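Local coordinates for protein aldolase (Klebsiella pneumoniae, PDB 6VOQ) that belongs to the class II aldolase and adducin family and binds a zinc ion, at residues T45-L49 and G50-A54. Sequence-based numbering, arbitrary orientation.
Sequences TGACL and GELQA
L49 and L52 run alongside each other and extend in one direction, one from within a tight turn and the other from just after it. Methyl CD2 of L49 meets CD1 of L52 at 4.1 Å. The second branch of L52 reaches back to the residue before the turn, its CD2 lying 4.1 Å from CB of A47, so the fork of L52 bridges two apolar neighbours. The turn is closed by the hydrogen bond from E51 N to C48 O, 2.7 Å long and fairly straight (160° at the hydrogen), with the N-H arriving from above the carbonyl plane. C48 directs its sulfur to the outer side of the turn, alongside G50 N: with SG anti to the backbone N (chi1 167°), it receives a weak, long hydrogen bond from G50 N at 3.7 Å. The same SG lies 3.9 Å from CG of E51, beyond which the glutamate chain bends (chi2 -93°) and leads its carboxylate away. A water ties the turn to the residue after it, donating to L49 O at 2.6 Å and accepting from L52 N at 3.1 Å. Both leucines touch T43; L49 also packs on A24 and on L95, which in sequence lies between the zinc ligands H94 and H96, and L52 on V12 of helix 4-20. C48-E51 thus forms a type I beta turn in the loop joining strands 40-42 and 58-60 of the class II aldolase/adducin (AraD-like) fold.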
loop_
_atom_site.group_PDB
_atom_site.type_symbol
_atom_site.label_atom_id
_atom_site.label_comp_id
_atom_site.label_asym_id
_atom_site.label_seq_id
_atom_site.Cartn_x
_atom_site.Cartn_y
_atom_site.Cartn_z
ATOM N N THR A 45 19.394 -2.384 19.130
ATOM C CA THR A 45 19.993 -3.051 17.981
ATOM C C THR A 45 19.135 -4.229 17.518
ATOM O O THR A 45 18.395 -4.834 18.297
ATOM C CB THR A 45 21.405 -3.530 18.333
ATOM O OG1 THR A 45 22.039 -4.077 17.175
ATOM C CG2 THR A 45 21.362 -4.590 19.437
ATOM N N GLY A 46 19.228 -4.536 16.225
ATOM C CA GLY A 46 18.538 -5.678 15.656
ATOM C C GLY A 46 17.050 -5.700 15.934
ATOM O O GLY A 46 16.424 -6.766 15.963
ATOM N N ALA A 47 16.474 -4.523 16.141
ATOM C CA ALA A 47 15.077 -4.388 16.513
ATOM C C ALA A 47 14.204 -4.206 15.280
ATOM O O ALA A 47 14.668 -3.821 14.203
ATOM C CB ALA A 47 14.884 -3.208 17.465
ATOM N N CYS A 48 12.921 -4.497 15.462
ATOM C CA CYS A 48 11.901 -4.301 14.444
ATOM C C CYS A 48 10.917 -3.263 14.969
ATOM O O CYS A 48 10.334 -3.446 16.043
ATOM C CB CYS A 48 11.199 -5.624 14.113
ATOM S SG CYS A 48 9.671 -5.492 13.160
ATOM N N LEU A 49 10.755 -2.166 14.225
ATOM C CA LEU A 49 9.972 -1.038 14.717
ATOM C C LEU A 49 8.543 -1.417 15.077
ATOM O O LEU A 49 7.912 -0.715 15.875
ATOM C CB LEU A 49 9.956 0.080 13.682
ATOM C CG LEU A 49 11.321 0.735 13.492
ATOM C CD1 LEU A 49 11.200 1.963 12.613
ATOM C CD2 LEU A 49 11.912 1.088 14.843
ATOM N N GLY A 50 8.014 -2.493 14.511
ATOM C CA GLY A 50 6.696 -2.929 14.907
ATOM C C GLY A 50 6.651 -3.812 16.130
ATOM O O GLY A 50 5.565 -4.236 16.520
ATOM N N GLU A 51 7.794 -4.105 16.749
ATOM C CA GLU A 51 7.871 -5.021 17.885
ATOM C C GLU A 51 8.710 -4.426 19.017
ATOM O O GLU A 51 9.410 -5.142 19.734
ATOM C CB GLU A 51 8.437 -6.380 17.461
ATOM C CG GLU A 51 7.814 -6.993 16.197
ATOM C CD GLU A 51 6.663 -7.939 16.494
ATOM O OE1 GLU A 51 5.709 -7.986 15.684
ATOM O OE2 GLU A 51 6.712 -8.639 17.530
ATOM N N LEU A 52 8.646 -3.111 19.205
ATOM C CA LEU A 52 9.429 -2.461 20.249
ATOM C C LEU A 52 8.848 -2.736 21.636
ATOM O O LEU A 52 7.644 -2.943 21.801
ATOM C CB LEU A 52 9.496 -0.951 20.007
ATOM C CG LEU A 52 10.255 -0.517 18.750
ATOM C CD1 LEU A 52 10.258 0.995 18.611
ATOM C CD2 LEU A 52 11.676 -1.074 18.766
ATOM N N GLN A 53 9.725 -2.745 22.638
ATOM C CA GLN A 53 9.340 -2.919 24.036
ATOM C C GLN A 53 9.776 -1.685 24.810
ATOM O O GLN A 53 10.976 -1.409 24.912
ATOM C CB GLN A 53 9.965 -4.179 24.642
ATOM C CG GLN A 53 9.820 -5.422 23.779
ATOM C CD GLN A 53 8.778 -6.394 24.318
ATOM O OE1 GLN A 53 8.799 -6.758 25.495
ATOM N NE2 GLN A 53 7.860 -6.819 23.453
ATOM N N ALA A 54 8.799 -0.940 25.334
ATOM C CA ALA A 54 9.090 0.305 26.041
ATOM C C ALA A 54 10.161 0.093 27.097
ATOM O O ALA A 54 11.091 0.895 27.252
ATOM C CB ALA A 54 7.811 0.837 26.688
HETATM O O HOH W 1 6.653 -0.917 18.178
#